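Local coordinates for arginine kinase (Anthopleura japonica, PDB 4RF6), which catalyses the reversible transfer of a phosphoryl group from ATP to L-arginine, giving phosphoarginine and ADP, as a monomer with two tandem kinase repeats, at residues 50-55 with 78-83; 105-110 with 268-273; 136-141 with 264-269; 153-158 with 228-233; 161-166 with 258-263. All coordinates share one frame; numbering follows the deposited sequence.

Followed from the N terminus, the chain first closes a short loop at contact 1, wholly inside the N-terminal part of the first repeat, before any other contact opens. The other four overlap within that repeat. Contact 2 closes the longest loop, 105-110 onto 268-273, and contact 3 closes 136-141 onto the preceding residues of the same hairpin region, sharing H268 and T269. Contacts 4 and 5 lie within both loops and cross each other, since their segments alternate along the chain and both use helix 149-163. That helix is thereby tied to strand 225-229 and to helix 246-264, while E79 of contact 1 packs on T269 and Q267.

Contact 1: 50-55 with 78-83; sequences KTKLGI and DEESYT
Chi1 puts OG1 of T51 (76°) and CG of D78 (54°) between the backbone N and the carbonyl carbon, and the two side chains meet tip to tip. T51 OG1 donates to D78 OD2 at 2.7 Å, on the syn lone pair, and itself accepts from I55 N at 3.1 Å. With CG of E80 anti to the backbone N and the chain extended beyond it, the carboxylate reaches the 51-52 backbone, where OE2 accepts from K52 N at 2.9 Å in a nearly straight bond (177°), from above the carboxylate plane. L53 and I55 pass alongside D78, and I55 CG2 lies 3.4 Å from S81 OG. The other oxygen, D78 OD1, is gripped from opposite faces of its plane by S81 N at 2.8 Å and S81 OG at 2.6 Å. One carboxylate thus serves two structures: the N-cap of helix 79-84 and the type I turn T51-G54 in the N-terminal domain of a phosphagen kinase.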
# COMPACT_ATOMS: atom_id res chain seq x y z
N LYS A 50 42.75 -19.45 -16.59
CA LYS A 50 42.12 -18.14 -16.79
C LYS A 50 41.14 -18.18 -17.96
O LYS A 50 41.41 -18.80 -19.00
CB LYS A 50 43.18 -17.07 -17.05
CG LYS A 50 44.15 -16.88 -15.89
CD LYS A 50 45.17 -15.80 -16.16
CE LYS A 50 46.18 -15.73 -15.03
NZ LYS A 50 47.51 -15.29 -15.51
N THR A 51 39.99 -17.53 -17.79
CA THR A 51 38.99 -17.45 -18.85
C THR A 51 39.46 -16.45 -19.92
O THR A 51 40.47 -15.78 -19.73
CB THR A 51 37.61 -17.01 -18.30
OG1 THR A 51 37.62 -15.61 -18.02
CG2 THR A 51 37.26 -17.79 -17.04
N LYS A 52 38.71 -16.36 -21.02
CA LYS A 52 39.04 -15.42 -22.09
C LYS A 52 39.06 -13.99 -21.57
O LYS A 52 39.80 -13.15 -22.10
CB LYS A 52 38.04 -15.51 -23.25
CG LYS A 52 38.51 -16.36 -24.42
CD LYS A 52 37.42 -16.55 -25.47
CE LYS A 52 37.36 -15.40 -26.48
NZ LYS A 52 36.39 -15.71 -27.58
N LEU A 53 38.26 -13.71 -20.55
CA LEU A 53 38.21 -12.36 -19.99
C LEU A 53 39.30 -12.16 -18.94
O LEU A 53 39.42 -11.09 -18.34
CB LEU A 53 36.84 -12.06 -19.38
CG LEU A 53 35.63 -12.20 -20.30
CD1 LEU A 53 34.46 -11.44 -19.71
CD2 LEU A 53 35.92 -11.71 -21.70
N GLY A 54 40.10 -13.20 -18.72
CA GLY A 54 41.19 -13.13 -17.77
C GLY A 54 40.74 -13.42 -16.35
O GLY A 54 41.47 -13.15 -15.39
N ILE A 55 39.55 -13.99 -16.21
CA ILE A 55 39.01 -14.29 -14.89
C ILE A 55 39.71 -15.51 -14.28
O ILE A 55 39.77 -16.58 -14.90
CB ILE A 55 37.48 -14.53 -14.93
CG1 ILE A 55 36.78 -13.35 -15.60
CG2 ILE A 55 36.94 -14.73 -13.52
CD1 ILE A 55 37.06 -12.02 -14.93
N ASP A 78 32.30 -14.42 -15.48
CA ASP A 78 31.72 -14.62 -16.80
C ASP A 78 31.11 -16.01 -16.90
O ASP A 78 31.23 -16.81 -15.97
CB ASP A 78 32.76 -14.40 -17.92
CG ASP A 78 34.01 -15.24 -17.75
OD1 ASP A 78 33.99 -16.21 -16.97
OD2 ASP A 78 35.03 -14.94 -18.41
N GLU A 79 30.46 -16.29 -18.03
CA GLU A 79 29.84 -17.59 -18.26
C GLU A 79 30.88 -18.70 -18.23
O GLU A 79 30.65 -19.78 -17.68
CB GLU A 79 29.13 -17.59 -19.62
CG GLU A 79 28.76 -18.98 -20.14
CD GLU A 79 27.82 -18.92 -21.33
OE1 GLU A 79 27.20 -19.95 -21.65
OE2 GLU A 79 27.71 -17.84 -21.94
N GLU A 80 32.04 -18.43 -18.84
CA GLU A 80 33.10 -19.42 -18.93
C GLU A 80 33.57 -19.87 -17.55
O GLU A 80 33.96 -21.03 -17.36
CB GLU A 80 34.28 -18.87 -19.74
CG GLU A 80 35.42 -19.86 -19.93
CD GLU A 80 36.57 -19.28 -20.74
OE1 GLU A 80 37.61 -19.96 -20.84
OE2 GLU A 80 36.43 -18.15 -21.26
N SER A 81 33.53 -18.95 -16.58
CA SER A 81 33.91 -19.27 -15.20
C SER A 81 33.14 -20.47 -14.65
O SER A 81 33.70 -21.29 -13.91
CB SER A 81 33.68 -18.05 -14.29
OG SER A 81 34.60 -17.02 -14.58
N TYR A 82 31.87 -20.59 -15.01
CA TYR A 82 31.05 -21.68 -14.51
C TYR A 82 31.53 -23.05 -14.99
O TYR A 82 31.27 -24.07 -14.35
CB TYR A 82 29.58 -21.47 -14.89
CG TYR A 82 28.84 -20.56 -13.95
CD1 TYR A 82 28.54 -20.97 -12.65
CD2 TYR A 82 28.44 -19.29 -14.35
CE1 TYR A 82 27.85 -20.14 -11.79
CE2 TYR A 82 27.75 -18.46 -13.50
CZ TYR A 82 27.46 -18.89 -12.22
OH TYR A 82 26.78 -18.05 -11.36
N THR A 83 32.22 -23.05 -16.13
CA THR A 83 32.74 -24.30 -16.69
C THR A 83 34.21 -24.49 -16.36
O THR A 83 34.63 -25.56 -15.92
CB THR A 83 32.55 -24.34 -18.21
OG1 THR A 83 31.14 -24.41 -18.50
CG2 THR A 83 33.24 -25.56 -18.81

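Contact 2: 105-110 with 268-273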
# COMPACT_ATOMS: atom_id res chain seq x y z
N GLY A 105 19.11 -30.81 -16.05
CA GLY A 105 18.83 -29.72 -16.97
C GLY A 105 17.73 -28.82 -16.44
O GLY A 105 17.01 -29.19 -15.52
N HIS A 106 17.60 -27.63 -17.03
CA HIS A 106 16.63 -26.65 -16.57
C HIS A 106 15.77 -26.14 -17.73
O HIS A 106 16.27 -25.90 -18.83
CB HIS A 106 17.36 -25.48 -15.89
CG HIS A 106 16.47 -24.34 -15.51
ND1 HIS A 106 15.82 -24.27 -14.29
CD2 HIS A 106 16.12 -23.21 -16.17
CE1 HIS A 106 15.12 -23.16 -14.22
NE2 HIS A 106 15.28 -22.49 -15.35
N ASN A 107 14.47 -25.98 -17.49
CA ASN A 107 13.60 -25.38 -18.51
C ASN A 107 13.05 -24.02 -18.09
O ASN A 107 12.46 -23.88 -17.02
CB ASN A 107 12.47 -26.34 -18.89
CG ASN A 107 12.97 -27.61 -19.55
OD1 ASN A 107 13.30 -27.61 -20.74
ND2 ASN A 107 13.05 -28.69 -18.78
N SER A 108 13.25 -23.03 -18.95
CA SER A 108 12.73 -21.68 -18.72
C SER A 108 11.35 -21.56 -19.34
O SER A 108 11.05 -22.23 -20.32
CB SER A 108 13.66 -20.65 -19.34
OG SER A 108 14.98 -20.79 -18.85
N ASP A 109 10.51 -20.69 -18.77
CA ASP A 109 9.19 -20.43 -19.32
C ASP A 109 8.68 -19.08 -18.84
O ASP A 109 8.26 -18.93 -17.69
CB ASP A 109 8.20 -21.56 -18.95
CG ASP A 109 6.83 -21.38 -19.60
OD1 ASP A 109 6.66 -20.42 -20.39
OD2 ASP A 109 5.93 -22.20 -19.31
N MET A 110 8.74 -18.11 -19.74
CA MET A 110 8.31 -16.75 -19.44
C MET A 110 7.05 -16.38 -20.22
O MET A 110 6.88 -15.23 -20.62
CB MET A 110 9.44 -15.76 -19.75
CG MET A 110 10.55 -15.74 -18.71
SD MET A 110 10.00 -15.07 -17.12
CE MET A 110 9.86 -13.34 -17.55
N HIS A 268 22.32 -17.64 -21.02
CA HIS A 268 21.37 -18.72 -20.77
C HIS A 268 21.96 -20.05 -21.26
O HIS A 268 22.48 -20.12 -22.38
CB HIS A 268 20.07 -18.39 -21.50
CG HIS A 268 18.94 -19.35 -21.25
ND1 HIS A 268 18.73 -20.47 -22.03
CD2 HIS A 268 17.95 -19.34 -20.33
CE1 HIS A 268 17.66 -21.11 -21.59
NE2 HIS A 268 17.17 -20.45 -20.56
N THR A 269 21.90 -21.10 -20.44
CA THR A 269 22.38 -22.44 -20.81
C THR A 269 21.38 -23.51 -20.34
O THR A 269 20.64 -23.28 -19.38
CB THR A 269 23.74 -22.78 -20.17
OG1 THR A 269 23.57 -22.99 -18.76
CG2 THR A 269 24.76 -21.67 -20.41
N LYS A 270 21.34 -24.66 -21.01
CA LYS A 270 20.41 -25.72 -20.61
C LYS A 270 20.59 -26.11 -19.14
O LYS A 270 19.62 -26.25 -18.39
CB LYS A 270 20.60 -26.96 -21.49
CG LYS A 270 19.65 -28.11 -21.12
CD LYS A 270 18.20 -27.65 -21.15
CE LYS A 270 17.24 -28.73 -20.68
NZ LYS A 270 15.82 -28.27 -20.75
N LYS A 271 21.85 -26.25 -18.73
CA LYS A 271 22.20 -26.71 -17.39
C LYS A 271 21.95 -25.68 -16.29
O LYS A 271 21.50 -26.04 -15.19
CB LYS A 271 23.68 -27.09 -17.38
CG LYS A 271 24.09 -28.09 -16.34
CD LYS A 271 25.41 -28.76 -16.72
CE LYS A 271 26.43 -27.74 -17.22
NZ LYS A 271 27.68 -28.39 -17.71
N HIS A 272 22.23 -24.41 -16.58
CA HIS A 272 22.20 -23.36 -15.56
C HIS A 272 20.97 -22.45 -15.58
O HIS A 272 20.75 -21.70 -14.63
CB HIS A 272 23.43 -22.45 -15.65
CG HIS A 272 24.73 -23.14 -15.42
ND1 HIS A 272 25.51 -23.64 -16.45
CD2 HIS A 272 25.42 -23.39 -14.28
CE1 HIS A 272 26.61 -24.17 -15.95
NE2 HIS A 272 26.58 -24.04 -14.64
N GLY A 273 20.19 -22.47 -16.65
CA GLY A 273 19.14 -21.47 -16.78
C GLY A 273 19.80 -20.13 -17.08
O GLY A 273 20.85 -20.09 -17.73
O HOH W 1 17.66 -23.91 -19.19
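G105 and H106 lie close against K270 and G273, whereas the N107 and K270 side chains form the exposed flank. In the close part, H106 N donates to K270 O at 2.8 Å, and CD2 of the buried H106 ring comes obliquely to 3.5 Å from G273 CA. G105 and G273 have backbone angles suited to glycine, and the bare CA of G273 lets the H106 ring come this close. H106 ND1 turns elsewhere, to G341 N. On the exposed flank K270 bends at chi2 (55°), and its NZ donates to H106 O at 3.1 Å from well above the carbonyl plane. N107 OD1 is only 2.6 Å from K270 NZ, but the angle is poor for a hydrogen bond. Farther along, H268 NE2, which carries a proton here, donates to S108 OG at 2.8 Å, exactly in the ring plane. Backbone carbonyls and one hydroxyl receive these donors, so the join between linking loop and hairpin is polar but without a salt bridge.

Contact 3: 136-141 with 264-269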
# COMPACT_ATOMS: atom_id res chain seq x y z
N ARG A 136 18.89 -10.91 -14.83
CA ARG A 136 19.24 -11.29 -16.19
C ARG A 136 20.56 -10.63 -16.58
O ARG A 136 20.92 -9.59 -16.04
CB ARG A 136 18.14 -10.88 -17.18
CG ARG A 136 16.79 -11.59 -17.02
CD ARG A 136 16.87 -13.05 -17.44
NE ARG A 136 15.56 -13.70 -17.43
CZ ARG A 136 15.06 -14.36 -16.39
NH1 ARG A 136 15.76 -14.45 -15.26
NH2 ARG A 136 13.87 -14.93 -16.47
N SER A 137 21.28 -11.25 -17.51
CA SER A 137 22.49 -10.65 -18.06
C SER A 137 22.40 -10.72 -19.58
O SER A 137 21.87 -11.69 -20.13
CB SER A 137 23.74 -11.36 -17.55
OG SER A 137 23.83 -11.30 -16.14
N LEU A 138 22.90 -9.69 -20.26
CA LEU A 138 22.82 -9.62 -21.72
C LEU A 138 23.85 -10.52 -22.41
O LEU A 138 25.00 -10.60 -21.97
CB LEU A 138 23.01 -8.19 -22.22
CG LEU A 138 22.00 -7.12 -21.80
CD1 LEU A 138 22.28 -5.82 -22.54
CD2 LEU A 138 20.57 -7.58 -22.05
N LYS A 139 23.43 -11.18 -23.49
CA LYS A 139 24.34 -11.94 -24.35
C LYS A 139 25.51 -11.08 -24.82
O LYS A 139 25.34 -9.89 -25.10
CB LYS A 139 23.60 -12.45 -25.59
CG LYS A 139 22.71 -13.64 -25.33
CD LYS A 139 21.82 -13.96 -26.53
CE LYS A 139 21.02 -15.24 -26.30
NZ LYS A 139 19.72 -15.24 -27.02
N GLY A 140 26.69 -11.68 -24.90
CA GLY A 140 27.84 -11.03 -25.50
C GLY A 140 28.80 -10.30 -24.56
O GLY A 140 29.73 -9.65 -25.02
N TYR A 141 28.57 -10.42 -23.26
CA TYR A 141 29.42 -9.73 -22.28
C TYR A 141 29.80 -10.63 -21.11
O TYR A 141 29.22 -11.69 -20.91
CB TYR A 141 28.71 -8.47 -21.76
CG TYR A 141 28.16 -7.57 -22.84
CD1 TYR A 141 29.00 -6.72 -23.55
CD2 TYR A 141 26.80 -7.56 -23.14
CE1 TYR A 141 28.51 -5.90 -24.54
CE2 TYR A 141 26.30 -6.74 -24.13
CZ TYR A 141 27.16 -5.91 -24.82
OH TYR A 141 26.69 -5.08 -25.81
N LEU A 264 17.58 -7.90 -27.37
CA LEU A 264 18.96 -7.96 -26.88
C LEU A 264 19.52 -9.36 -26.65
O LEU A 264 20.70 -9.60 -26.92
CB LEU A 264 19.11 -7.12 -25.61
CG LEU A 264 18.87 -5.62 -25.78
CD1 LEU A 264 19.20 -4.86 -24.50
CD2 LEU A 264 19.67 -5.08 -26.94
N GLY A 265 18.71 -10.28 -26.15
CA GLY A 265 19.19 -11.62 -25.84
C GLY A 265 19.85 -11.73 -24.47
O GLY A 265 20.52 -10.79 -24.03
N PHE A 266 19.68 -12.88 -23.82
CA PHE A 266 20.16 -13.10 -22.45
C PHE A 266 21.17 -14.24 -22.37
O PHE A 266 21.11 -15.18 -23.16
CB PHE A 266 18.98 -13.48 -21.54
CG PHE A 266 18.00 -12.37 -21.31
CD1 PHE A 266 18.44 -11.06 -21.14
CD2 PHE A 266 16.64 -12.64 -21.24
CE1 PHE A 266 17.53 -10.04 -20.91
CE2 PHE A 266 15.73 -11.62 -21.01
CZ PHE A 266 16.17 -10.32 -20.85
N GLN A 267 22.09 -14.17 -21.41
CA GLN A 267 22.98 -15.31 -21.13
C GLN A 267 22.17 -16.43 -20.49
O GLN A 267 21.43 -16.20 -19.53
CB GLN A 267 24.14 -14.90 -20.23
CG GLN A 267 25.02 -13.82 -20.84
CD GLN A 267 26.21 -13.47 -19.96
OE1 GLN A 267 26.86 -14.34 -19.39
NE2 GLN A 267 26.50 -12.18 -19.86
N HIS A 268 22.32 -17.64 -21.02
CA HIS A 268 21.37 -18.72 -20.77
C HIS A 268 21.96 -20.05 -21.26
O HIS A 268 22.48 -20.12 -22.38
CB HIS A 268 20.07 -18.39 -21.50
CG HIS A 268 18.94 -19.35 -21.25
ND1 HIS A 268 18.73 -20.47 -22.03
CD2 HIS A 268 17.95 -19.34 -20.33
CE1 HIS A 268 17.66 -21.11 -21.59
NE2 HIS A 268 17.17 -20.45 -20.56
N THR A 269 21.90 -21.10 -20.44
CA THR A 269 22.38 -22.44 -20.81
C THR A 269 21.38 -23.51 -20.34
O THR A 269 20.64 -23.28 -19.38
CB THR A 269 23.74 -22.78 -20.17
OG1 THR A 269 23.57 -22.99 -18.76
CG2 THR A 269 24.76 -21.67 -20.41
O HOH W 2 21.19 -14.27 -17.67
O HOH W 3 23.12 -8.50 -25.76
O HOH W 4 17.84 -15.53 -24.56
O HOH W 5 29.47 -13.97 -19.71
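L138 and F266 form a single beta bridge, by which the loop leaving strand 127-136 is joined to the chain just after helix 246-264 in the catalytic domain. Its first shell is backbone: Q267 N donates to S137 O at 2.8 Å, and K139 N to G265 O at 3.0 Å. Beside it the Q267 side chain, extended beyond CG, carries NE2 to L138 O at 3.0 Å, with that oxygen near the amide plane, a side-chain bond that flanks the bridge. R136 is bent at chi2 (-71°), which turns CD over one face of the F266 ring in a CH-pi contact, 4.0 Å from the centroid; L138 CD2 comes to the ring's edge. L138 CD1 also meets L264 CD1.

Farther out, the R136 guanidinium stands 81° to the F266 ring, held by T284 O and by a salt bridge to E344. Helix 246-264 supports F266 through V257, I260 and D261. G265, the first residue past the helix, has positive phi, and K139 CD packs 3.6 Å from its CA. Waters add further links: one joins S137 N to Q267 O, and another donates to both Y141 O and Q267 OE1, at 2.6 Å and 2.7 Å.

Contact 4: 153-158 with 228-233; sequences LEIEKK and WLNEED
I155 and E156 pack on L229 and N230 in a buried, mainly van der Waals contact between helix 149-163 and the end of strand 225-229, in the helix-covered antiparallel sheet of the phosphagen kinase catalytic domain. No hydrogen bond crosses it. L229 CG lies anti to its backbone N (chi1 -170°), and its methyl CD2 rests 3.9 Å from E156 CA, with E156 CG at 4.0 Å. The two side chains cross at about a right angle, and the leucine methyl meets CA and CG of the glutamate. The carboxylate leads away, and E156 OE1 bonds to Y174 OH on the edge strand 172-176. CD1, the other branch of L229, faces I155 CG2 more loosely at 4.4 Å.

Next to it the N230 amide crosses I155 obliquely. ND2 donates to G214 O, outside the two segments, and weakly to R152 O. N230 has positive phi (64°), where the chain leaves the strand for the loop leading to E232, which probably binds the substrate, as in related kinases. The helix thus packs next to the start of that loop without reaching E232 itself. At the junction, I155 CG2 sits 3.7 Å from N230 OD1 and 3.9 Å from ND2.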
# COMPACT_ATOMS: atom_id res chain seq x y z
N LEU A 153 28.99 0.27 -20.29
CA LEU A 153 28.38 1.45 -20.90
C LEU A 153 27.51 1.07 -22.10
O LEU A 153 26.43 1.64 -22.31
CB LEU A 153 29.47 2.45 -21.31
CG LEU A 153 30.16 3.09 -20.12
CD1 LEU A 153 31.44 3.80 -20.52
CD2 LEU A 153 29.20 4.07 -19.46
N GLU A 154 27.99 0.10 -22.88
CA GLU A 154 27.24 -0.39 -24.03
C GLU A 154 25.97 -1.09 -23.58
O GLU A 154 24.93 -1.00 -24.23
CB GLU A 154 28.12 -1.34 -24.85
CG GLU A 154 27.49 -1.84 -26.13
CD GLU A 154 28.49 -2.53 -27.03
OE1 GLU A 154 29.48 -1.88 -27.43
OE2 GLU A 154 28.31 -3.73 -27.31
N ILE A 155 26.06 -1.80 -22.45
CA ILE A 155 24.91 -2.48 -21.87
C ILE A 155 23.85 -1.46 -21.42
O ILE A 155 22.68 -1.60 -21.76
CB ILE A 155 25.31 -3.36 -20.67
CG1 ILE A 155 26.02 -4.63 -21.15
CG2 ILE A 155 24.10 -3.74 -19.84
CD1 ILE A 155 26.81 -5.34 -20.05
N GLU A 156 24.28 -0.46 -20.66
CA GLU A 156 23.37 0.59 -20.20
C GLU A 156 22.64 1.20 -21.40
O GLU A 156 21.42 1.37 -21.39
CB GLU A 156 24.12 1.69 -19.45
CG GLU A 156 23.23 2.90 -19.08
CD GLU A 156 24.02 4.09 -18.57
OE1 GLU A 156 23.44 4.91 -17.81
OE2 GLU A 156 25.21 4.23 -18.93
N LYS A 157 23.41 1.52 -22.43
CA LYS A 157 22.88 2.16 -23.62
C LYS A 157 21.86 1.30 -24.35
O LYS A 157 20.80 1.80 -24.77
CB LYS A 157 24.03 2.54 -24.57
CG LYS A 157 23.59 2.65 -26.03
CD LYS A 157 24.65 3.34 -26.87
CE LYS A 157 24.22 3.45 -28.33
NZ LYS A 157 25.09 4.39 -29.09
N LYS A 158 22.17 0.02 -24.52
CA LYS A 158 21.26 -0.90 -25.20
C LYS A 158 19.99 -1.09 -24.39
O LYS A 158 18.89 -1.09 -24.95
CB LYS A 158 21.94 -2.26 -25.43
CG LYS A 158 22.75 -2.31 -26.71
CD LYS A 158 24.00 -3.15 -26.56
CE LYS A 158 23.80 -4.59 -27.00
NZ LYS A 158 25.02 -5.09 -27.70
N TRP A 228 16.81 -2.19 -11.94
CA TRP A 228 18.15 -1.76 -11.55
C TRP A 228 19.11 -2.20 -12.64
O TRP A 228 19.15 -3.36 -13.03
CB TRP A 228 18.56 -2.34 -10.20
CG TRP A 228 17.91 -1.65 -9.05
CD1 TRP A 228 17.01 -0.62 -9.12
CD2 TRP A 228 18.09 -1.92 -7.66
NE1 TRP A 228 16.62 -0.24 -7.86
CE2 TRP A 228 17.28 -1.03 -6.94
CE3 TRP A 228 18.86 -2.85 -6.95
CZ2 TRP A 228 17.21 -1.02 -5.54
CZ3 TRP A 228 18.80 -2.85 -5.55
CH2 TRP A 228 17.98 -1.94 -4.87
N LEU A 229 19.89 -1.24 -13.13
CA LEU A 229 20.76 -1.49 -14.27
C LEU A 229 22.20 -1.56 -13.80
O LEU A 229 22.71 -0.61 -13.20
CB LEU A 229 20.57 -0.38 -15.29
CG LEU A 229 21.17 -0.48 -16.69
CD1 LEU A 229 21.17 -1.91 -17.19
CD2 LEU A 229 20.39 0.42 -17.65
N ASN A 230 22.84 -2.71 -14.04
CA ASN A 230 24.27 -2.89 -13.75
C ASN A 230 24.65 -2.80 -12.27
O ASN A 230 25.74 -2.32 -11.93
CB ASN A 230 25.13 -1.94 -14.59
CG ASN A 230 25.22 -2.35 -16.03
OD1 ASN A 230 25.26 -3.54 -16.34
ND2 ASN A 230 25.25 -1.38 -16.94
N GLU A 231 23.76 -3.25 -11.40
CA GLU A 231 24.10 -3.39 -9.99
C GLU A 231 24.88 -4.70 -9.81
O GLU A 231 26.07 -4.78 -10.16
CB GLU A 231 22.84 -3.36 -9.12
CG GLU A 231 23.09 -3.25 -7.61
CD GLU A 231 22.54 -4.43 -6.84
OE1 GLU A 231 22.80 -4.52 -5.61
OE2 GLU A 231 21.84 -5.27 -7.45
N GLU A 232 24.23 -5.75 -9.32
CA GLU A 232 24.90 -7.03 -9.11
C GLU A 232 24.88 -7.88 -10.38
O GLU A 232 25.79 -8.70 -10.61
CB GLU A 232 24.26 -7.79 -7.94
CG GLU A 232 24.89 -9.15 -7.68
CD GLU A 232 24.25 -9.87 -6.51
OE1 GLU A 232 23.92 -9.20 -5.51
OE2 GLU A 232 24.10 -11.11 -6.59
N ASP A 233 23.84 -7.71 -11.18
CA ASP A 233 23.80 -8.30 -12.52
C ASP A 233 23.49 -7.16 -13.49
O ASP A 233 23.19 -6.05 -13.06
CB ASP A 233 22.71 -9.38 -12.60
CG ASP A 233 23.08 -10.64 -11.84
OD1 ASP A 233 23.83 -11.47 -12.38
OD2 ASP A 233 22.59 -10.81 -10.70

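Contact 5: 161-166 with 258-263; sequences GVLTSL and NEIDKK
V162 sits at the centre of the apolar part of this helix-helix packing in the catalytic domain, meeting three residues of helix 246-264 with two methyls. With CG1 anti to the backbone N (chi1 171°), that methyl lies 3.7 Å from I260 CG1 and 3.9 Å from E259 CG, while CG2 meets K263 CB at 3.8 Å. L163 CD2 touches I260 CD1 at 4.0 Å, and L166 CD2 comes more loosely to E259 CG; both leucines also touch Y218 of strand 216-220. The polar interactions run within each segment instead. K263, bent at chi2 and chi4, returns NZ to E259 OE2 at 2.9 Å in a salt bridge, nearly along the C-O axis. Where helix 149-163 gives way to a type I turn, V162 O accepts from S165 N at 3.0 Å and from S165 OG at 2.6 Å. The two helices are therefore joined here by hydrocarbon contact alone: E259 and K263 offer their aliphatic parts to V162 while their charges pair with each other.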
# COMPACT_ATOMS: atom_id res chain seq x y z
N GLY A 161 17.66 2.02 -24.38
CA GLY A 161 16.99 2.08 -25.67
C GLY A 161 15.72 1.24 -25.73
O GLY A 161 14.73 1.65 -26.33
N VAL A 162 15.76 0.07 -25.11
CA VAL A 162 14.58 -0.79 -25.05
C VAL A 162 13.59 -0.24 -24.03
O VAL A 162 12.39 -0.13 -24.31
CB VAL A 162 14.93 -2.25 -24.68
CG1 VAL A 162 13.67 -3.04 -24.42
CG2 VAL A 162 15.74 -2.90 -25.79
N LEU A 163 14.09 0.10 -22.85
CA LEU A 163 13.23 0.55 -21.76
C LEU A 163 12.43 1.80 -22.12
O LEU A 163 11.22 1.85 -21.90
CB LEU A 163 14.03 0.77 -20.47
CG LEU A 163 14.61 -0.48 -19.80
CD1 LEU A 163 15.28 -0.14 -18.48
CD2 LEU A 163 13.54 -1.54 -19.60
N THR A 164 13.09 2.80 -22.70
CA THR A 164 12.42 4.04 -23.10
C THR A 164 11.49 3.85 -24.31
O THR A 164 10.82 4.80 -24.73
CB THR A 164 13.42 5.19 -23.35
OG1 THR A 164 14.44 4.77 -24.26
CG2 THR A 164 14.07 5.64 -22.05
N SER A 165 11.45 2.64 -24.85
CA SER A 165 10.54 2.33 -25.96
C SER A 165 9.23 1.75 -25.45
O SER A 165 8.23 1.71 -26.17
CB SER A 165 11.20 1.35 -26.94
OG SER A 165 11.02 0.01 -26.51
N LEU A 166 9.23 1.31 -24.20
CA LEU A 166 8.08 0.66 -23.58
C LEU A 166 6.84 1.56 -23.58
O LEU A 166 6.95 2.77 -23.35
CB LEU A 166 8.41 0.23 -22.15
CG LEU A 166 9.53 -0.80 -21.98
CD1 LEU A 166 9.87 -1.00 -20.51
CD2 LEU A 166 9.13 -2.12 -22.61
N ASN A 258 10.49 -10.15 -21.92
CA ASN A 258 10.47 -10.73 -23.26
C ASN A 258 10.86 -9.72 -24.34
O ASN A 258 11.53 -10.08 -25.31
CB ASN A 258 9.10 -11.36 -23.55
CG ASN A 258 8.88 -12.65 -22.78
OD1 ASN A 258 9.83 -13.38 -22.49
ND2 ASN A 258 7.63 -12.94 -22.44
N GLU A 259 10.46 -8.46 -24.17
CA GLU A 259 10.84 -7.41 -25.10
C GLU A 259 12.35 -7.16 -25.09
O GLU A 259 12.99 -7.05 -26.15
CB GLU A 259 10.09 -6.10 -24.80
CG GLU A 259 10.52 -4.92 -25.66
CD GLU A 259 10.34 -5.16 -27.15
OE1 GLU A 259 9.50 -6.01 -27.53
OE2 GLU A 259 11.04 -4.49 -27.95
N ILE A 260 12.92 -7.08 -23.90
CA ILE A 260 14.37 -6.97 -23.75
C ILE A 260 15.04 -8.20 -24.36
O ILE A 260 16.01 -8.07 -25.11
CB ILE A 260 14.77 -6.83 -22.26
CG1 ILE A 260 14.27 -5.51 -21.68
CG2 ILE A 260 16.28 -6.93 -22.11
CD1 ILE A 260 14.45 -5.38 -20.16
N ASP A 261 14.51 -9.38 -24.05
CA ASP A 261 15.04 -10.64 -24.59
C ASP A 261 15.04 -10.61 -26.12
O ASP A 261 16.06 -10.89 -26.75
CB ASP A 261 14.20 -11.82 -24.08
CG ASP A 261 14.89 -13.17 -24.29
OD1 ASP A 261 15.89 -13.22 -25.05
OD2 ASP A 261 14.43 -14.17 -23.69
N LYS A 262 13.89 -10.26 -26.69
CA LYS A 262 13.73 -10.16 -28.14
C LYS A 262 14.80 -9.26 -28.78
O LYS A 262 15.48 -9.66 -29.72
CB LYS A 262 12.34 -9.62 -28.47
CG LYS A 262 12.12 -9.29 -29.94
CD LYS A 262 10.85 -8.47 -30.13
CE LYS A 262 10.18 -8.80 -31.45
NZ LYS A 262 8.88 -8.07 -31.60
N LYS A 263 14.94 -8.05 -28.25
CA LYS A 263 15.82 -7.05 -28.84
C LYS A 263 17.30 -7.27 -28.51
O LYS A 263 18.17 -6.88 -29.29
CB LYS A 263 15.40 -5.64 -28.40
CG LYS A 263 14.04 -5.20 -28.92
CD LYS A 263 14.05 -5.05 -30.44
CE LYS A 263 12.70 -4.58 -30.98
NZ LYS A 263 12.23 -3.34 -30.29